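Putative iron-uptake ABC transport system,periplasmic iron-binding protein (PDB 3E13) binds ferric iron in the periplasm and probably hands it to an ABC transporter for uptake into the cell. Local coordinates at residues A[94-106]-A[263-275]. Residues are numbered along the deposited sequence; the frame is centred on the assembly and turned at random.
Sequences KEWFAITKRARII and QKILTDSNYEFPI
Arg102 and Glu272 run side by side and point the same way beside the iron site, where the long strand 97-109 of the antiparallel hinge sheet of this periplasmic-binding-protein fold is joined by the short, weakly bonded strand 273-274. Arg102 grips side-on: NE and NH2 both donate to the single oxygen Glu272 OE2, NH2 at 2.8 Å and NE at 3.1 Å. That oxygen lies in the guanidinium plane, yet the carboxylate is turned 73° against it; NH2 comes from above the carboxylate, NE from nearer its plane, on the anti side. Thr100 OG1 donates a third bond to Glu272 OE2, at 2.7 Å, from the face opposite the one NH2 meets; chi1 of 65° sets this hydroxyl between the backbone N and carbonyl carbon and leaves CG2 for Leu266 CD1. The other oxygen, Glu272 OE1, takes Asn270 ND2 at 2.8 Å and pairs with Arg10. Fixed in this way, Arg102 also reaches through NH2 to the hydroxyl of Tyr12, an iron ligand. Arg102 is thus a second-shell residue, and Glu272 behind it probably offsets part of its charge.

Lys101 and Phe273 form an antiparallel hydrogen-bonded pair whose side chains share one face, their CB atoms 4.0 Å apart. The Phe273 ring offers its edge to the backbone of Lys101 to Ala103, while the amine of Lys101 leads away to Glu293. At the bulge of Ile99 and Thr100 opposite Ser236, Ile275 CG1 packs on the Ile99 carbonyl carbon, with CD1 against Ala98 CB. The Gln263 chain bends at chi2, bringing its amide from the helix to both segments: OE1 accepts from Ile275 N, and NE2 meets a lone pair of Ile99 O at 2.9 Å, with an N-H...O angle of 166°.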
loop_
_atom_site.group_PDB
_atom_site.type_symbol
_atom_site.label_atom_id
_atom_site.label_comp_id
_atom_site.label_asym_id
_atom_site.label_seq_id
_atom_site.Cartn_x
_atom_site.Cartn_y
_atom_site.Cartn_z
ATOM N N LYS A 94 -13.378 6.074 -13.745
ATOM C CA LYS A 94 -13.583 7.134 -12.766
ATOM C C LYS A 94 -14.175 6.659 -11.430
ATOM O O LYS A 94 -14.764 7.445 -10.718
ATOM C CB LYS A 94 -14.454 8.246 -13.337
ATOM C CG LYS A 94 -13.897 8.873 -14.614
ATOM C CD LYS A 94 -14.792 10.009 -15.031
ATOM C CE LYS A 94 -14.736 10.312 -16.515
ATOM N NZ LYS A 94 -15.893 11.241 -16.791
ATOM N N GLU A 95 -13.926 5.413 -11.066
ATOM C CA GLU A 95 -14.458 4.888 -9.807
ATOM C C GLU A 95 -13.436 4.823 -8.685
ATOM O O GLU A 95 -13.837 4.626 -7.547
ATOM C CB GLU A 95 -15.165 3.524 -9.998
ATOM C CG GLU A 95 -16.320 3.647 -10.967
ATOM C CD GLU A 95 -17.248 2.440 -10.988
ATOM O OE1 GLU A 95 -18.144 2.425 -11.874
ATOM O OE2 GLU A 95 -17.120 1.573 -10.099
ATOM N N TRP A 96 -12.144 4.981 -8.969
ATOM C CA TRP A 96 -11.125 4.951 -7.917
ATOM C C TRP A 96 -9.993 5.873 -8.328
ATOM O O TRP A 96 -9.783 6.067 -9.498
ATOM C CB TRP A 96 -10.594 3.550 -7.587
ATOM C CG TRP A 96 -10.026 2.793 -8.715
ATOM C CD1 TRP A 96 -10.649 1.820 -9.405
ATOM C CD2 TRP A 96 -8.723 2.947 -9.313
ATOM N NE1 TRP A 96 -9.833 1.347 -10.406
ATOM C CE2 TRP A 96 -8.645 2.031 -10.380
ATOM C CE3 TRP A 96 -7.615 3.753 -9.046
ATOM C CZ2 TRP A 96 -7.522 1.921 -11.193
ATOM C CZ3 TRP A 96 -6.498 3.641 -9.848
ATOM C CH2 TRP A 96 -6.457 2.735 -10.901
ATOM N N PHE A 97 -9.300 6.396 -7.329
ATOM C CA PHE A 97 -8.306 7.500 -7.549
ATOM C C PHE A 97 -7.183 7.351 -6.526
ATOM O O PHE A 97 -7.445 7.180 -5.326
ATOM C CB PHE A 97 -8.968 8.832 -7.314
ATOM C CG PHE A 97 -10.103 9.091 -8.250
ATOM C CD1 PHE A 97 -11.381 8.653 -7.899
ATOM C CD2 PHE A 97 -9.920 9.770 -9.440
ATOM C CE1 PHE A 97 -12.466 8.823 -8.783
ATOM C CE2 PHE A 97 -11.041 10.008 -10.288
ATOM C CZ PHE A 97 -12.291 9.491 -9.957
ATOM N N ALA A 98 -5.923 7.416 -6.953
ATOM C CA ALA A 98 -4.822 7.281 -6.001
ATOM C C ALA A 98 -4.697 8.581 -5.200
ATOM O O ALA A 98 -4.876 9.707 -5.773
ATOM C CB ALA A 98 -3.520 7.034 -6.712
ATOM N N ILE A 99 -4.355 8.452 -3.935
ATOM C CA ILE A 99 -4.004 9.592 -3.068
ATOM C C ILE A 99 -2.503 9.611 -2.726
ATOM O O ILE A 99 -1.966 10.670 -2.396
ATOM C CB ILE A 99 -4.859 9.671 -1.802
ATOM C CG1 ILE A 99 -4.696 8.458 -0.900
ATOM C CG2 ILE A 99 -6.289 9.825 -2.191
ATOM C CD1 ILE A 99 -5.249 8.685 0.507
ATOM N N THR A 100 -1.826 8.470 -2.778
ATOM C CA THR A 100 -0.378 8.365 -2.585
ATOM C C THR A 100 0.175 7.205 -3.381
ATOM O O THR A 100 -0.566 6.301 -3.786
ATOM C CB THR A 100 0.031 8.098 -1.120
ATOM O OG1 THR A 100 -0.451 6.805 -0.733
ATOM C CG2 THR A 100 -0.518 9.048 -0.152
ATOM N N LYS A 101 1.503 7.186 -3.532
ATOM C CA LYS A 101 2.243 6.034 -3.968
ATOM C C LYS A 101 3.139 5.539 -2.828
ATOM O O LYS A 101 3.548 6.296 -1.929
ATOM C CB LYS A 101 3.158 6.346 -5.187
ATOM C CG LYS A 101 2.387 6.599 -6.454
ATOM C CD LYS A 101 3.211 7.457 -7.470
ATOM C CE LYS A 101 4.297 6.639 -8.137
ATOM N NZ LYS A 101 5.209 7.529 -9.006
ATOM N N ARG A 102 3.436 4.257 -2.876
ATOM C CA ARG A 102 4.380 3.601 -1.953
ATOM C C ARG A 102 5.108 2.483 -2.703
ATOM O O ARG A 102 4.612 1.982 -3.664
ATOM C CB ARG A 102 3.640 3.084 -0.702
ATOM C CG ARG A 102 2.448 2.163 -1.016
ATOM C CD ARG A 102 1.066 2.890 -1.027
ATOM N NE ARG A 102 0.746 3.481 0.257
ATOM C CZ ARG A 102 0.404 2.842 1.380
ATOM N NH1 ARG A 102 0.320 1.528 1.407
ATOM N NH2 ARG A 102 0.093 3.522 2.468
ATOM N N ALA A 103 6.306 2.118 -2.274
ATOM C CA ALA A 103 7.094 1.102 -2.931
ATOM C C ALA A 103 7.320 -0.068 -1.952
ATOM O O ALA A 103 7.607 0.173 -0.774
ATOM C CB ALA A 103 8.435 1.695 -3.372
ATOM N N ARG A 104 7.162 -1.305 -2.443
ATOM C CA ARG A 104 7.372 -2.476 -1.632
ATOM C C ARG A 104 8.803 -2.957 -1.930
ATOM O O ARG A 104 9.117 -3.444 -3.035
ATOM C CB ARG A 104 6.313 -3.542 -1.896
ATOM C CG ARG A 104 6.275 -4.598 -0.806
ATOM C CD ARG A 104 4.929 -5.177 -0.627
ATOM N NE ARG A 104 4.811 -6.023 0.559
ATOM C CZ ARG A 104 4.657 -5.577 1.812
ATOM N NH1 ARG A 104 4.659 -4.282 2.051
ATOM N NH2 ARG A 104 4.554 -6.410 2.851
ATOM N N ILE A 105 9.661 -2.778 -0.934
ATOM C CA ILE A 105 11.096 -3.014 -1.092
ATOM C C ILE A 105 11.581 -4.134 -0.228
ATOM O O ILE A 105 10.788 -4.779 0.498
ATOM C CB ILE A 105 11.883 -1.685 -0.838
ATOM C CG1 ILE A 105 11.594 -1.082 0.541
ATOM C CG2 ILE A 105 11.439 -0.642 -1.930
ATOM C CD1 ILE A 105 12.194 -1.823 1.716
ATOM N N ILE A 106 12.875 -4.404 -0.289
ATOM C CA ILE A 106 13.465 -5.446 0.569
ATOM C C ILE A 106 14.406 -4.702 1.522
ATOM O O ILE A 106 15.327 -4.001 1.085
ATOM C CB ILE A 106 14.209 -6.490 -0.246
ATOM C CG1 ILE A 106 13.284 -7.217 -1.214
ATOM C CG2 ILE A 106 14.894 -7.540 0.685
ATOM C CD1 ILE A 106 14.024 -7.980 -2.330
ATOM N N GLN A 263 -1.519 16.679 0.626
ATOM C CA GLN A 263 -0.470 15.917 -0.019
ATOM C C GLN A 263 0.859 16.131 0.683
ATOM O O GLN A 263 1.656 15.210 0.830
ATOM C CB GLN A 263 -0.400 16.255 -1.501
ATOM C CG GLN A 263 -1.627 15.769 -2.247
ATOM C CD GLN A 263 -1.475 14.352 -2.685
ATOM O OE1 GLN A 263 -0.527 14.018 -3.382
ATOM N NE2 GLN A 263 -2.365 13.496 -2.221
ATOM N N LYS A 264 1.098 17.363 1.152
ATOM C CA LYS A 264 2.300 17.629 1.939
ATOM C C LYS A 264 2.303 16.855 3.289
ATOM O O LYS A 264 3.328 16.301 3.679
ATOM C CB LYS A 264 2.515 19.135 2.142
ATOM C CG LYS A 264 3.948 19.429 2.713
ATOM C CD LYS A 264 5.085 18.698 1.981
ATOM C CE LYS A 264 6.445 19.395 2.110
ATOM N NZ LYS A 264 7.551 18.445 2.027
ATOM N N ILE A 265 1.180 16.782 3.975
ATOM C CA ILE A 265 1.113 16.011 5.215
ATOM C C ILE A 265 1.377 14.531 4.940
ATOM O O ILE A 265 2.040 13.840 5.707
ATOM C CB ILE A 265 -0.243 16.205 5.886
ATOM C CG1 ILE A 265 -0.359 17.652 6.415
ATOM C CG2 ILE A 265 -0.503 15.114 6.967
ATOM C CD1 ILE A 265 -1.700 17.922 6.990
ATOM N N LEU A 266 0.842 14.031 3.843
ATOM C CA LEU A 266 1.020 12.611 3.525
ATOM C C LEU A 266 2.491 12.252 3.356
ATOM O O LEU A 266 2.889 11.158 3.744
ATOM C CB LEU A 266 0.203 12.250 2.310
ATOM C CG LEU A 266 -1.332 12.168 2.556
ATOM C CD1 LEU A 266 -2.108 12.283 1.266
ATOM C CD2 LEU A 266 -1.693 10.925 3.293
ATOM N N THR A 267 3.313 13.162 2.807
ATOM C CA THR A 267 4.741 12.867 2.741
ATOM C C THR A 267 5.508 13.281 4.014
ATOM O O THR A 267 6.412 12.566 4.457
ATOM C CB THR A 267 5.346 13.423 1.431
ATOM O OG1 THR A 267 6.674 12.933 1.259
ATOM C CG2 THR A 267 5.478 14.944 1.418
ATOM N N ASP A 268 5.118 14.393 4.629
ATOM C CA ASP A 268 5.816 14.887 5.804
ATOM C C ASP A 268 5.545 14.096 7.092
ATOM O O ASP A 268 6.455 13.956 7.942
ATOM C CB ASP A 268 5.518 16.343 6.051
ATOM C CG ASP A 268 6.278 17.267 5.120
ATOM O OD1 ASP A 268 6.960 16.865 4.109
ATOM O OD2 ASP A 268 6.174 18.492 5.321
ATOM N N SER A 269 4.306 13.658 7.245
ATOM C CA SER A 269 3.851 12.993 8.442
ATOM C C SER A 269 3.645 11.480 8.279
ATOM O O SER A 269 3.727 10.772 9.273
ATOM C CB SER A 269 2.567 13.649 8.974
ATOM O OG SER A 269 2.876 14.991 9.398
ATOM N N ASN A 270 3.414 11.012 7.059
ATOM C CA ASN A 270 3.256 9.581 6.800
ATOM C C ASN A 270 4.297 8.961 5.902
ATOM O O ASN A 270 4.271 7.753 5.703
ATOM C CB ASN A 270 1.830 9.227 6.319
ATOM C CG ASN A 270 1.371 7.885 6.856
ATOM O OD1 ASN A 270 1.470 7.652 8.075
ATOM N ND2 ASN A 270 0.892 7.011 5.974
ATOM N N TYR A 271 5.230 9.765 5.381
ATOM C CA TYR A 271 6.372 9.299 4.634
ATOM C C TYR A 271 6.056 8.570 3.342
ATOM O O TYR A 271 6.887 7.845 2.846
ATOM C CB TYR A 271 7.320 8.510 5.576
ATOM C CG TYR A 271 7.611 9.406 6.780
ATOM C CD1 TYR A 271 8.455 10.504 6.663
ATOM C CD2 TYR A 271 6.907 9.260 7.963
ATOM C CE1 TYR A 271 8.635 11.350 7.717
ATOM C CE2 TYR A 271 7.108 10.084 9.021
ATOM C CZ TYR A 271 7.976 11.136 8.893
ATOM O OH TYR A 271 8.160 12.033 9.938
ATOM N N GLU A 272 4.885 8.869 2.790
ATOM C CA GLU A 272 4.473 8.318 1.501
ATOM C C GLU A 272 4.920 9.240 0.394
ATOM O O GLU A 272 5.384 10.359 0.652
ATOM C CB GLU A 272 2.976 8.097 1.447
ATOM C CG GLU A 272 2.458 7.104 2.492
ATOM C CD GLU A 272 0.951 7.008 2.519
ATOM O OE1 GLU A 272 0.334 7.746 3.313
ATOM O OE2 GLU A 272 0.414 6.193 1.746
ATOM N N PHE A 273 4.832 8.761 -0.838
ATOM C CA PHE A 273 5.099 9.609 -2.027
ATOM C C PHE A 273 3.807 10.297 -2.433
ATOM O O PHE A 273 2.777 9.642 -2.657
ATOM C CB PHE A 273 5.636 8.781 -3.205
ATOM C CG PHE A 273 6.902 8.019 -2.907
ATOM C CD1 PHE A 273 6.885 6.656 -2.831
ATOM C CD2 PHE A 273 8.117 8.672 -2.798
ATOM C CE1 PHE A 273 8.079 5.951 -2.546
ATOM C CE2 PHE A 273 9.290 7.963 -2.514
ATOM C CZ PHE A 273 9.241 6.611 -2.412
ATOM N N PRO A 274 3.820 11.620 -2.606
ATOM C CA PRO A 274 2.625 12.319 -3.109
ATOM C C PRO A 274 2.264 11.915 -4.516
ATOM O O PRO A 274 3.142 11.559 -5.330
ATOM C CB PRO A 274 3.048 13.786 -3.138
ATOM C CG PRO A 274 4.543 13.732 -3.248
ATOM C CD PRO A 274 4.970 12.532 -2.452
ATOM N N ILE A 275 0.985 12.054 -4.850
ATOM C CA ILE A 275 0.552 11.927 -6.240
ATOM C C ILE A 275 0.853 13.211 -6.999
ATOM O O ILE A 275 1.288 13.153 -8.144
ATOM C CB ILE A 275 -0.938 11.597 -6.291
ATOM C CG1 ILE A 275 -1.139 10.235 -5.669
ATOM C CG2 ILE A 275 -1.494 11.675 -7.720
ATOM C CD1 ILE A 275 -0.562 9.072 -6.395
#